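Local coordinates for acyl-CoA dehydrogenase (Bacillus anthracis, PDB 3OWA), which probably catalyses the FAD-dependent alpha,beta-dehydrogenation of acyl-CoA thioesters, binding its flavin between helical and beta-barrel domains, at residues G92-S97 / L331-M336; I126-N131 / K348-S353; H177-G182 / L240-V245; Y462-A467 / S501-M506; K468-M473 / K569-T574. One frame throughout, in Å; residues are numbered along the deposited sequence. Where two conformers were deposited one is given.

Contact 1: G92-S97 / L331-M336; sequences GLDKVS and LFESRM
Glu333 and Lys95 make the one hydrogen bond that crosses this contact: the backbone N of Lys95 donates to Glu333 OE1 at 3.0 Å. The bond is straight (178° at the hydrogen), although the donor arrives from above the carboxylate plane, 44° out of it. The same OE1 rests near Asp94 CB and beside the CG of Lys95. Asp94 is the N-cap of helix 95-105, and its OD2 takes the N-H of Ser97 at 2.8 Å, met nearly along the C-O axis. Two acidic side chains thus accept first-turn N-H groups of this helix, whose positive end would probably ease their mutual repulsion; Asp94 OD1 turns to His37 for a further bond.

The apolar half belongs to the chain of Lys95. The bend at chi2 (-66°) puts CD 3.6 Å from Phe332 CE1. CG stands over one face, toward the rim, in a CH-pi contact 4.1 Å from the ring centroid. Farther out, NZ stands well above the ring and meets CE of the selenomethionine Met336, 3.6 Å away; its cation-pi attraction to Phe332 is at most weak. Val96 CG2 packs against Glu333 CG. An N-capped helix start, with Lys95 N also bonded to Glu333 of helix 305-336, ties the N-terminal helical domain of the acyl-CoA dehydrogenase fold to the C-terminal one.

Contact 2: I126-N131 / K348-S353; sequences IVLFGN and KAVAAS
Lys348 brings its backbone against the end of helix 124-129, its N 3.7 Å from Leu128 O; that N-H is bonded to Asp346, the residue two places earlier, while the lysine side chain starts off away from the contact. Two residues on, Val350 faces Leu128: CD2 of the leucine lies 3.8 Å from Val350 CB and only slightly farther from CG1, the two side chains crossing at about a right angle. This is helix-to-helix packing between the N-terminal and C-terminal helical domains of the acyl-CoA dehydrogenase fold, and helix 257-293 joins it through Ile267 on Leu128 and Asn263 on Phe129 and Ala351. Ala351 points its methyl between two partners, Phe129 CZ at 3.9 Å and Leu128 CD1 at 4.2 Å. Phe129 CG is anti to the carbonyl carbon (chi1 -58°), and it is the far end of the ring, CZ, that touches. Ser353, away from Leu128 and Phe129, bonds its OG within helix 348-355 to Ala349 O.

Contact 3: H177-G182 / L240-V245; sequences HYVLNG and LEDALV
Strands 177-182 and 243-245 run antiparallel, their axes 4.6 Å apart at closest and 151° between directions, with six backbone hydrogen bonds across the two segments. Tyr178 with Val245 and Leu180 with Ala243 are hydrogen-bonded pairs, and Val179 with Leu244 is the non-hydrogen-bonded pair between them. The register then slips by one: Gly182 pairs with Leu240, and Asp242 and Ala243 both face Leu180 in a G1 beta bulge. Asp242 takes positive phi there as the chain turns a corner. Gly182 has backbone angles at which a CB would collide with the carbonyl oxygen of Asn181.

On one face the apolar side chains line up around Leu180. Its CD1 meets Val245 CG2 at 3.9 Å, the two chains passing at a slant, its CB lies 4.1 Å from Ala243 CB, and CD2 looks toward Leu240 CD1. Val198 of strand 195-202 covers Leu180 and Leu240, and Tyr178 meets Phe210 edge-to-face. The other face carries Val179, with CG1 anti to the backbone N (chi1 178°) and 3.4 Å from Asp242 OD2. Its CG2 touches Leu244 CD2 at 3.8 Å, the side chains lying alongside and pointing the same way. This antiparallel pair with its G1 bulge is part of the middle, beta-barrel domain of the acyl-CoA dehydrogenase fold; here the side chain of Leu240 comes about 12 Å from a bound FAD.

Contact 4: Y462-A467 / S501-M506; sequences YLVNNA and SNLYAM
Leu503 drives its CD1 between Val464 and Ala467, the tight part of this contact. CD1 lies 3.4 Å from the carbonyl oxygen of Val464 and 3.6 Å from the methyl of Ala467, which points toward the partner helix. CG of the leucine is anti to the backbone N (chi1 163°), and chi2 (83°) then sets CD1 against helix 458-482, although CB sets out along the flank. The CG1 methyl of Val464 is farther off, 4.5 Å from the same CD1.

Toward the other end the contacts are a little longer, though the selenomethionine Met506 has more of its surface covered than any other residue here. Its chain slides past Val464 in the opposite direction, with CB 4.0 Å from Val464 CG2. The bend at chi3 places CE 3.8 Å from Leu463 CB, close to that same CG2. All five touching residues are buried. Solvent lies on the far flanks, where Asn465 points away from the interface and Tyr462 and Ser501 are partly exposed.

Phe540 and Ile543 of helix 526-554 pack on Leu463 and Ala467, adding a third helix to the two. The axes of the two segments run antiparallel at 150°, 9.8 Å apart at closest, the geometry of apolar packing in an antiparallel helical bundle, probably part of an additional C-terminal helical region, as in very-long-chain acyl-CoA dehydrogenases.

Contact 5: K468-M473 / K569-T574; sequences KKIGLM and KLTRHT
Leu570 holds its CG anti to the carbonyl carbon (chi1 -79°), beside the backbone N, and from there its two methyls fan out over Ile470 and Lys469. Ile470 likewise sets CG1 anti to its carbonyl carbon (chi1 -67°), putting that carbon beside the leucine. The two side chains pass each other in opposite directions: Ile470 CG1 lies 3.7 Å from Leu570 CD1 and 3.8 Å from its CB. The second methyl, CD2, meets the aliphatic part of Lys469 3.8 Å from CD, the two side chains crossing at about a right angle, while the rest of that extended lysine leads off away from the contact. The selenomethionine Met473 also faces Leu570, but its methyl is modelled too close for the detail to be trusted.

No hydrogen bond crosses here; the joint is apolar, with Leu570 as the residue most covered by the other segment. Just past the end of helix 557-571, His573 ND1 donates to Thr571 O at 3.1 Å, the acceptor in the ring plane.

Around the pair, helix 526-554 lays Phe540, Ile543 and Ala547 against Ile470, helix 433-444 brings Leu440 to Lys469 and Met473, and His573 leans back on Leu459 and Leu463, so the end of helix 557-571 and the turn after it lie against helix 458-482.

Contacts 1 and 2 are neighbours that join the N-terminal helices to the C-terminal ones: Met336 SE of contact 1 lies 3.5 Å from Val350 CG1 of contact 2, and Phe332 packs on helix 348-355. Contacts 4 and 5 share helix 458-482, with centres about 9 Å apart, and Leu503 CD1 reaches Lys468 CG at 3.5 Å. Leu331 CD1 and Tyr504 OH, 4.1 Å apart, link contact 1 to contact 4 and so to this second helical region. Contact 3 stands alone in the beta domain: its centre is about 50 Å from that of contact 4, and its nearest atoms are about 11 Å from contact 2. Its Leu240 side chain approaches a bound FAD without touching it.

Contact 1: G92-S97 / L331-M336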
# COMPACT_ATOMS: atom_id res chain seq x y z
N GLY A 92 -31.26 17.11 15.35
CA GLY A 92 -31.97 15.96 14.77
C GLY A 92 -32.06 15.86 13.25
O GLY A 92 -33.15 15.75 12.71
N LEU A 93 -30.91 15.89 12.55
CA LEU A 93 -30.93 15.69 11.09
C LEU A 93 -31.07 14.20 10.74
O LEU A 93 -30.94 13.34 11.61
CB LEU A 93 -29.71 16.33 10.41
CG LEU A 93 -29.46 17.83 10.71
CD1 LEU A 93 -28.23 18.35 9.99
CD2 LEU A 93 -30.66 18.73 10.37
N ASP A 94 -31.39 13.91 9.49
CA ASP A 94 -31.44 12.53 9.01
C ASP A 94 -30.02 11.94 8.81
O ASP A 94 -29.03 12.67 8.90
CB ASP A 94 -32.30 12.41 7.73
CG ASP A 94 -31.63 13.02 6.50
OD1 ASP A 94 -32.36 13.31 5.53
OD2 ASP A 94 -30.40 13.20 6.46
N LYS A 95 -29.94 10.64 8.56
CA LYS A 95 -28.65 9.96 8.49
C LYS A 95 -27.81 10.36 7.25
O LYS A 95 -26.56 10.28 7.28
CB LYS A 95 -28.82 8.44 8.51
CG LYS A 95 -29.47 7.90 9.78
CD LYS A 95 -28.60 8.11 10.99
CE LYS A 95 -29.41 8.06 12.28
NZ LYS A 95 -30.56 8.99 12.24
N VAL A 96 -28.48 10.78 6.19
CA VAL A 96 -27.80 11.26 5.00
C VAL A 96 -27.02 12.53 5.30
O VAL A 96 -25.87 12.64 4.93
CB VAL A 96 -28.76 11.46 3.80
CG1 VAL A 96 -28.00 12.06 2.62
CG2 VAL A 96 -29.37 10.13 3.39
N SER A 97 -27.66 13.46 6.02
CA SER A 97 -27.03 14.68 6.47
C SER A 97 -25.79 14.43 7.32
O SER A 97 -24.74 15.02 7.09
CB SER A 97 -28.05 15.54 7.25
OG SER A 97 -29.11 15.94 6.40
N LEU A 331 -30.17 2.58 3.16
CA LEU A 331 -30.90 1.46 3.78
C LEU A 331 -31.28 1.78 5.23
O LEU A 331 -32.40 1.51 5.68
CB LEU A 331 -30.12 0.14 3.72
CG LEU A 331 -29.95 -0.51 2.35
CD1 LEU A 331 -28.85 -1.55 2.36
CD2 LEU A 331 -31.30 -1.10 1.81
N PHE A 332 -30.32 2.36 5.95
CA PHE A 332 -30.53 2.83 7.31
C PHE A 332 -31.69 3.85 7.33
O PHE A 332 -32.64 3.70 8.12
CB PHE A 332 -29.19 3.38 7.85
CG PHE A 332 -29.17 3.66 9.33
CD1 PHE A 332 -28.06 4.32 9.89
CD2 PHE A 332 -30.23 3.31 10.18
CE1 PHE A 332 -28.01 4.61 11.29
CE2 PHE A 332 -30.19 3.59 11.56
CZ PHE A 332 -29.09 4.24 12.12
N GLU A 333 -31.64 4.86 6.46
CA GLU A 333 -32.68 5.90 6.39
C GLU A 333 -34.07 5.36 6.07
O GLU A 333 -35.07 5.86 6.60
CB GLU A 333 -32.35 6.99 5.35
CG GLU A 333 -31.90 8.33 5.92
CD GLU A 333 -32.88 8.93 6.92
OE1 GLU A 333 -32.46 9.10 8.08
OE2 GLU A 333 -34.05 9.23 6.57
N SER A 334 -34.15 4.35 5.21
CA SER A 334 -35.46 3.83 4.86
C SER A 334 -36.00 2.88 5.94
O SER A 334 -37.20 2.62 6.00
CB SER A 334 -35.49 3.22 3.46
OG SER A 334 -34.87 1.96 3.46
N ARG A 335 -35.12 2.37 6.79
CA ARG A 335 -35.55 1.58 7.93
C ARG A 335 -36.03 2.52 9.04
O ARG A 335 -36.98 2.21 9.78
CB ARG A 335 -34.41 0.69 8.41
CG ARG A 335 -34.85 -0.63 8.96
CD ARG A 335 -35.30 -1.56 7.85
NE ARG A 335 -35.24 -2.97 8.23
CZ ARG A 335 -35.56 -3.98 7.43
NH1 ARG A 335 -35.98 -3.76 6.19
NH2 ARG A 335 -35.47 -5.24 7.87
N MSE A 336 -35.36 3.67 9.14
CA MSE A 336 -35.71 4.78 10.03
C MSE A 336 -37.10 5.36 9.73
O MSE A 336 -37.80 5.80 10.65
CB MSE A 336 -34.69 5.92 9.92
CG MSE A 336 -33.31 5.63 10.51
SE MSE A 336 -33.33 5.52 12.41
CE MSE A 336 -33.71 7.39 12.79

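Contact 2: I126-N131 / K348-S353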
# COMPACT_ATOMS: atom_id res chain seq x y z
N ILE A 126 -24.82 7.12 24.37
CA ILE A 126 -25.81 7.80 25.22
C ILE A 126 -27.09 8.05 24.42
O ILE A 126 -28.19 7.82 24.92
CB ILE A 126 -25.25 9.11 25.85
CG1 ILE A 126 -24.04 8.77 26.75
CG2 ILE A 126 -26.34 9.84 26.67
CD1 ILE A 126 -23.29 10.00 27.31
N VAL A 127 -26.94 8.51 23.18
CA VAL A 127 -28.08 8.67 22.29
C VAL A 127 -28.90 7.37 22.15
O VAL A 127 -30.13 7.39 22.26
CB VAL A 127 -27.66 9.19 20.87
CG1 VAL A 127 -28.89 9.24 19.92
CG2 VAL A 127 -26.98 10.58 20.95
N LEU A 128 -28.23 6.26 21.92
CA LEU A 128 -28.89 5.01 21.60
C LEU A 128 -29.24 4.18 22.81
O LEU A 128 -30.24 3.46 22.78
CB LEU A 128 -28.06 4.19 20.63
CG LEU A 128 -27.77 4.89 19.30
CD1 LEU A 128 -26.94 4.00 18.40
CD2 LEU A 128 -29.04 5.29 18.58
N PHE A 129 -28.43 4.24 23.87
CA PHE A 129 -28.62 3.35 25.01
C PHE A 129 -28.74 4.04 26.34
O PHE A 129 -28.87 3.39 27.36
CB PHE A 129 -27.52 2.29 25.04
CG PHE A 129 -27.46 1.46 23.79
CD1 PHE A 129 -28.44 0.48 23.55
CD2 PHE A 129 -26.48 1.69 22.83
CE1 PHE A 129 -28.42 -0.27 22.39
CE2 PHE A 129 -26.46 0.93 21.68
CZ PHE A 129 -27.43 -0.06 21.45
N GLY A 130 -28.71 5.37 26.35
CA GLY A 130 -28.88 6.10 27.62
C GLY A 130 -30.33 6.05 28.09
O GLY A 130 -31.25 6.00 27.27
N ASN A 131 -30.55 6.08 29.41
CA ASN A 131 -31.90 6.23 29.94
C ASN A 131 -32.24 7.71 29.90
O ASN A 131 -31.37 8.54 29.61
CB ASN A 131 -32.05 5.66 31.35
CG ASN A 131 -31.17 6.36 32.38
OD1 ASN A 131 -30.99 7.58 32.36
ND2 ASN A 131 -30.64 5.59 33.30
N LYS A 348 -33.33 2.56 20.93
CA LYS A 348 -33.20 1.13 20.68
C LYS A 348 -33.58 0.77 19.24
O LYS A 348 -32.89 -0.02 18.58
CB LYS A 348 -34.06 0.34 21.67
CG LYS A 348 -33.63 -1.08 21.86
CD LYS A 348 -34.65 -1.85 22.69
CE LYS A 348 -34.52 -3.35 22.42
NZ LYS A 348 -35.01 -3.70 21.05
N ALA A 349 -34.66 1.36 18.73
CA ALA A 349 -35.08 1.09 17.35
C ALA A 349 -34.14 1.70 16.29
O ALA A 349 -34.01 1.14 15.21
CB ALA A 349 -36.54 1.53 17.12
N VAL A 350 -33.52 2.85 16.60
CA VAL A 350 -32.50 3.44 15.71
C VAL A 350 -31.33 2.46 15.59
O VAL A 350 -30.91 2.12 14.49
CB VAL A 350 -32.00 4.85 16.20
CG1 VAL A 350 -31.12 5.52 15.13
CG2 VAL A 350 -33.17 5.76 16.58
N ALA A 351 -30.83 1.98 16.72
CA ALA A 351 -29.74 0.99 16.73
C ALA A 351 -30.07 -0.27 15.89
O ALA A 351 -29.23 -0.71 15.09
CB ALA A 351 -29.36 0.62 18.18
N ALA A 352 -31.27 -0.83 16.06
CA ALA A 352 -31.70 -1.99 15.28
C ALA A 352 -31.86 -1.67 13.79
O ALA A 352 -31.63 -2.52 12.96
CB ALA A 352 -32.99 -2.58 15.84
N SER A 353 -32.21 -0.43 13.46
CA SER A 353 -32.37 -0.02 12.06
C SER A 353 -31.07 -0.06 11.29
O SER A 353 -31.07 -0.20 10.07
CB SER A 353 -32.94 1.41 11.94
OG SER A 353 -34.30 1.48 12.37

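Contact 3: H177-G182 / L240-V245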
# COMPACT_ATOMS: atom_id res chain seq x y z
N HIS A 177 -21.39 4.10 44.37
CA HIS A 177 -20.44 4.31 43.27
C HIS A 177 -19.77 3.01 42.89
O HIS A 177 -19.46 2.21 43.78
CB HIS A 177 -19.32 5.27 43.67
CG HIS A 177 -19.77 6.67 43.92
ND1 HIS A 177 -20.40 7.04 45.09
CD2 HIS A 177 -19.66 7.79 43.17
CE1 HIS A 177 -20.69 8.33 45.03
NE2 HIS A 177 -20.25 8.81 43.88
N TYR A 178 -19.54 2.83 41.59
CA TYR A 178 -18.62 1.80 41.10
C TYR A 178 -17.21 2.32 41.21
O TYR A 178 -16.97 3.49 40.91
CB TYR A 178 -18.93 1.42 39.64
CG TYR A 178 -20.17 0.56 39.56
CD1 TYR A 178 -20.10 -0.80 39.84
CD2 TYR A 178 -21.42 1.12 39.19
CE1 TYR A 178 -21.25 -1.61 39.76
CE2 TYR A 178 -22.58 0.32 39.11
CZ TYR A 178 -22.48 -1.04 39.41
OH TYR A 178 -23.59 -1.84 39.32
N VAL A 179 -16.31 1.45 41.66
CA VAL A 179 -14.88 1.72 41.80
C VAL A 179 -14.15 1.04 40.63
O VAL A 179 -14.12 -0.20 40.53
CB VAL A 179 -14.33 1.23 43.19
CG1 VAL A 179 -12.84 1.47 43.31
CG2 VAL A 179 -15.05 1.93 44.37
N LEU A 180 -13.62 1.84 39.71
CA LEU A 180 -13.03 1.26 38.47
C LEU A 180 -11.49 1.24 38.52
O LEU A 180 -10.85 2.23 38.94
CB LEU A 180 -13.49 2.04 37.22
CG LEU A 180 -14.75 1.50 36.54
CD1 LEU A 180 -15.96 1.73 37.43
CD2 LEU A 180 -14.96 2.18 35.16
N ASN A 181 -10.92 0.12 38.10
CA ASN A 181 -9.46 -0.01 38.03
C ASN A 181 -9.02 -0.63 36.73
O ASN A 181 -9.48 -1.72 36.37
CB ASN A 181 -8.93 -0.85 39.19
CG ASN A 181 -8.93 -0.09 40.48
OD1 ASN A 181 -9.83 -0.26 41.33
ND2 ASN A 181 -7.90 0.74 40.68
N GLY A 182 -8.09 0.03 36.06
CA GLY A 182 -7.49 -0.48 34.83
C GLY A 182 -7.03 0.64 33.91
O GLY A 182 -6.96 1.81 34.32
N LEU A 240 -7.35 4.47 35.18
CA LEU A 240 -8.39 4.40 36.19
C LEU A 240 -7.82 3.78 37.47
O LEU A 240 -7.56 2.58 37.52
CB LEU A 240 -9.59 3.57 35.66
CG LEU A 240 -10.11 4.12 34.32
CD1 LEU A 240 -11.00 3.13 33.59
CD2 LEU A 240 -10.77 5.53 34.47
N GLU A 241 -7.66 4.60 38.49
CA GLU A 241 -7.06 4.17 39.78
C GLU A 241 -8.08 4.48 40.88
O GLU A 241 -8.21 5.63 41.36
CB GLU A 241 -5.69 4.85 39.98
CG GLU A 241 -4.61 4.38 38.97
CD GLU A 241 -3.30 5.27 38.96
OE1 GLU A 241 -2.23 4.76 38.50
OE2 GLU A 241 -3.35 6.47 39.37
N ASP A 242 -8.88 3.46 41.21
CA ASP A 242 -10.06 3.65 42.06
C ASP A 242 -10.91 4.84 41.55
O ASP A 242 -11.30 5.71 42.34
CB ASP A 242 -9.64 3.87 43.51
CG ASP A 242 -9.12 2.59 44.18
OD1 ASP A 242 -8.41 2.74 45.19
OD2 ASP A 242 -9.43 1.46 43.75
N ALA A 243 -11.14 4.89 40.23
CA ALA A 243 -12.00 5.90 39.62
C ALA A 243 -13.42 5.69 40.14
O ALA A 243 -13.91 4.54 40.16
CB ALA A 243 -11.95 5.79 38.09
N LEU A 244 -14.07 6.77 40.57
CA LEU A 244 -15.37 6.67 41.27
C LEU A 244 -16.45 7.11 40.36
O LEU A 244 -16.49 8.24 39.97
CB LEU A 244 -15.43 7.57 42.52
CG LEU A 244 -14.61 7.18 43.73
CD1 LEU A 244 -15.04 8.03 44.94
CD2 LEU A 244 -14.78 5.69 44.04
N VAL A 245 -17.33 6.19 40.02
CA VAL A 245 -18.37 6.45 39.03
C VAL A 245 -19.74 6.24 39.69
O VAL A 245 -20.01 5.15 40.17
CB VAL A 245 -18.24 5.46 37.87
CG1 VAL A 245 -19.36 5.73 36.83
CG2 VAL A 245 -16.79 5.51 37.23

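Contact 4: Y462-A467 / S501-M506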
# COMPACT_ATOMS: atom_id res chain seq x y z
N TYR A 462 -25.40 -8.54 -16.16
CA TYR A 462 -25.16 -9.96 -16.32
C TYR A 462 -24.06 -10.45 -15.36
O TYR A 462 -24.21 -11.47 -14.69
CB TYR A 462 -24.85 -10.26 -17.80
CG TYR A 462 -24.49 -11.70 -18.07
CD1 TYR A 462 -25.49 -12.66 -18.28
CD2 TYR A 462 -23.16 -12.11 -18.08
CE1 TYR A 462 -25.14 -14.00 -18.51
CE2 TYR A 462 -22.82 -13.43 -18.29
CZ TYR A 462 -23.80 -14.36 -18.51
OH TYR A 462 -23.41 -15.66 -18.73
N LEU A 463 -22.96 -9.71 -15.27
CA LEU A 463 -21.89 -10.09 -14.36
C LEU A 463 -22.31 -10.03 -12.89
O LEU A 463 -21.94 -10.90 -12.08
CB LEU A 463 -20.63 -9.24 -14.60
CG LEU A 463 -20.08 -9.29 -16.02
CD1 LEU A 463 -19.00 -8.26 -16.17
CD2 LEU A 463 -19.56 -10.68 -16.35
N VAL A 464 -23.11 -9.02 -12.55
CA VAL A 464 -23.59 -8.86 -11.19
C VAL A 464 -24.43 -10.09 -10.78
O VAL A 464 -24.20 -10.68 -9.70
CB VAL A 464 -24.40 -7.53 -11.05
CG1 VAL A 464 -25.37 -7.58 -9.89
CG2 VAL A 464 -23.44 -6.34 -10.91
N ASN A 465 -25.37 -10.48 -11.65
CA ASN A 465 -26.17 -11.69 -11.45
C ASN A 465 -25.31 -12.96 -11.29
O ASN A 465 -25.52 -13.76 -10.37
CB ASN A 465 -27.19 -11.88 -12.58
CG ASN A 465 -28.59 -11.44 -12.17
OD1 ASN A 465 -29.21 -12.07 -11.30
ND2 ASN A 465 -29.10 -10.38 -12.81
N ASN A 466 -24.34 -13.13 -12.17
CA ASN A 466 -23.49 -14.31 -12.10
C ASN A 466 -22.57 -14.31 -10.88
O ASN A 466 -22.24 -15.38 -10.34
CB ASN A 466 -22.71 -14.51 -13.40
CG ASN A 466 -23.58 -15.09 -14.54
OD1 ASN A 466 -23.06 -15.51 -15.58
ND2 ASN A 466 -24.89 -15.11 -14.34
N ALA A 467 -22.15 -13.11 -10.45
CA ALA A 467 -21.32 -12.96 -9.25
C ALA A 467 -22.07 -13.46 -8.02
O ALA A 467 -21.47 -14.11 -7.15
CB ALA A 467 -20.88 -11.48 -9.05
N SER A 501 -17.92 -8.65 -1.03
CA SER A 501 -17.59 -7.23 -1.03
C SER A 501 -17.55 -6.70 -2.48
O SER A 501 -18.16 -5.68 -2.80
CB SER A 501 -16.25 -6.99 -0.36
OG SER A 501 -15.98 -5.61 -0.43
N ASN A 502 -16.85 -7.41 -3.36
CA ASN A 502 -16.80 -7.00 -4.76
C ASN A 502 -18.16 -6.97 -5.40
O ASN A 502 -18.48 -6.04 -6.12
CB ASN A 502 -15.86 -7.91 -5.56
CG ASN A 502 -14.42 -7.44 -5.49
OD1 ASN A 502 -14.11 -6.36 -4.98
ND2 ASN A 502 -13.52 -8.26 -5.98
N LEU A 503 -18.98 -7.98 -5.09
CA LEU A 503 -20.35 -8.02 -5.59
C LEU A 503 -21.22 -6.80 -5.18
O LEU A 503 -21.91 -6.19 -6.02
CB LEU A 503 -21.00 -9.36 -5.18
CG LEU A 503 -22.51 -9.33 -5.27
CD1 LEU A 503 -22.91 -9.60 -6.71
CD2 LEU A 503 -23.15 -10.31 -4.29
N TYR A 504 -21.16 -6.44 -3.90
CA TYR A 504 -21.87 -5.28 -3.36
C TYR A 504 -21.43 -3.96 -4.02
O TYR A 504 -22.26 -3.11 -4.37
CB TYR A 504 -21.69 -5.19 -1.82
CG TYR A 504 -22.58 -4.19 -1.13
CD1 TYR A 504 -23.98 -4.23 -1.29
CD2 TYR A 504 -22.05 -3.19 -0.33
CE1 TYR A 504 -24.81 -3.32 -0.65
CE2 TYR A 504 -22.87 -2.27 0.32
CZ TYR A 504 -24.26 -2.34 0.15
OH TYR A 504 -25.07 -1.42 0.78
N ALA A 505 -20.14 -3.78 -4.20
CA ALA A 505 -19.65 -2.58 -4.88
C ALA A 505 -20.08 -2.56 -6.37
O ALA A 505 -20.52 -1.51 -6.88
CB ALA A 505 -18.13 -2.49 -4.76
N MSE A 506 -19.96 -3.69 -7.04
CA MSE A 506 -20.38 -3.82 -8.46
C MSE A 506 -21.85 -3.50 -8.63
O MSE A 506 -22.21 -2.69 -9.48
CB MSE A 506 -20.16 -5.23 -8.98
CG MSE A 506 -18.72 -5.59 -9.25
SE MSE A 506 -18.62 -7.44 -9.77
CE MSE A 506 -19.61 -7.36 -11.43

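Contact 5: K468-M473 / K569-T574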
# COMPACT_ATOMS: atom_id res chain seq x y z
N LYS A 468 -23.37 -13.17 -7.96
CA LYS A 468 -24.22 -13.63 -6.86
C LYS A 468 -24.26 -15.15 -6.78
O LYS A 468 -24.09 -15.73 -5.71
CB LYS A 468 -25.65 -13.08 -6.99
CG LYS A 468 -25.75 -11.58 -6.73
CD LYS A 468 -27.17 -11.07 -6.75
CE LYS A 468 -27.15 -9.55 -6.85
NZ LYS A 468 -28.48 -8.98 -6.59
N LYS A 469 -24.48 -15.78 -7.94
CA LYS A 469 -24.46 -17.24 -8.08
C LYS A 469 -23.11 -17.85 -7.66
O LYS A 469 -23.09 -18.87 -6.97
CB LYS A 469 -24.78 -17.64 -9.52
CG LYS A 469 -26.17 -17.17 -9.97
CD LYS A 469 -26.44 -17.45 -11.44
CE LYS A 469 -27.82 -16.93 -11.82
NZ LYS A 469 -28.02 -16.96 -13.28
N ILE A 470 -22.01 -17.23 -8.09
CA ILE A 470 -20.67 -17.71 -7.76
C ILE A 470 -20.44 -17.64 -6.24
O ILE A 470 -19.95 -18.60 -5.64
CB ILE A 470 -19.55 -16.94 -8.54
CG1 ILE A 470 -19.62 -17.25 -10.04
CG2 ILE A 470 -18.15 -17.30 -8.03
CD1 ILE A 470 -18.95 -16.17 -10.91
N GLY A 471 -20.79 -16.52 -5.61
CA GLY A 471 -20.67 -16.37 -4.16
C GLY A 471 -21.47 -17.43 -3.41
O GLY A 471 -20.96 -18.08 -2.50
N LEU A 472 -22.72 -17.59 -3.81
CA LEU A 472 -23.59 -18.61 -3.22
C LEU A 472 -23.02 -20.01 -3.39
O LEU A 472 -22.98 -20.78 -2.43
CB LEU A 472 -25.00 -18.51 -3.82
CG LEU A 472 -25.85 -17.39 -3.24
CD1 LEU A 472 -26.82 -16.83 -4.26
CD2 LEU A 472 -26.59 -17.91 -2.02
N MSE A 473 -22.56 -20.32 -4.61
CA MSE A 473 -22.01 -21.65 -4.92
C MSE A 473 -20.83 -21.99 -4.03
O MSE A 473 -20.76 -23.06 -3.43
CB MSE A 473 -21.57 -21.74 -6.39
CG MSE A 473 -21.23 -23.15 -6.85
SE MSE A 473 -20.06 -23.29 -8.42
CE MSE A 473 -20.57 -21.68 -9.34
N LYS A 569 -18.65 -21.68 -16.84
CA LYS A 569 -19.98 -21.37 -17.37
C LYS A 569 -20.55 -20.07 -16.78
O LYS A 569 -21.21 -19.30 -17.48
CB LYS A 569 -20.96 -22.53 -17.12
CG LYS A 569 -20.81 -23.71 -18.09
CD LYS A 569 -21.76 -24.86 -17.76
CE LYS A 569 -21.32 -26.15 -18.47
NZ LYS A 569 -22.11 -27.33 -17.99
N LEU A 570 -20.29 -19.84 -15.49
CA LEU A 570 -20.79 -18.65 -14.83
C LEU A 570 -19.96 -17.43 -15.17
O LEU A 570 -20.40 -16.30 -15.02
CB LEU A 570 -20.83 -18.86 -13.32
CG LEU A 570 -22.02 -19.67 -12.80
CD1 LEU A 570 -21.85 -19.86 -11.33
CD2 LEU A 570 -23.36 -18.99 -13.12
N THR A 571 -18.78 -17.66 -15.70
CA THR A 571 -17.81 -16.60 -15.81
C THR A 571 -17.51 -16.16 -17.25
O THR A 571 -16.91 -15.09 -17.47
CB THR A 571 -16.57 -17.02 -15.01
OG1 THR A 571 -16.11 -15.90 -14.27
CG2 THR A 571 -15.51 -17.64 -15.88
N ARG A 572 -17.95 -16.96 -18.20
CA ARG A 572 -17.78 -16.68 -19.63
C ARG A 572 -18.51 -15.41 -20.09
O ARG A 572 -19.70 -15.23 -19.81
CB ARG A 572 -18.31 -17.87 -20.45
CG ARG A 572 -17.45 -19.13 -20.35
CD ARG A 572 -17.51 -19.98 -21.62
NE ARG A 572 -18.85 -20.00 -22.22
CZ ARG A 572 -19.21 -19.29 -23.29
NH1 ARG A 572 -18.34 -18.50 -23.92
NH2 ARG A 572 -20.45 -19.37 -23.75
N HIS A 573 -17.80 -14.54 -20.80
CA HIS A 573 -18.40 -13.36 -21.41
C HIS A 573 -17.41 -12.73 -22.37
O HIS A 573 -16.26 -13.14 -22.41
CB HIS A 573 -18.81 -12.32 -20.36
CG HIS A 573 -17.65 -11.65 -19.68
ND1 HIS A 573 -16.89 -12.27 -18.71
CD2 HIS A 573 -17.14 -10.40 -19.81
CE1 HIS A 573 -15.97 -11.43 -18.27
NE2 HIS A 573 -16.10 -10.28 -18.92
N THR A 574 -17.86 -11.74 -23.14
CA THR A 574 -16.95 -11.05 -24.03
C THR A 574 -16.31 -9.89 -23.30
O THR A 574 -16.96 -8.89 -23.06
CB THR A 574 -17.64 -10.50 -25.29
OG1 THR A 574 -18.16 -11.59 -26.05
CG2 THR A 574 -16.63 -9.72 -26.16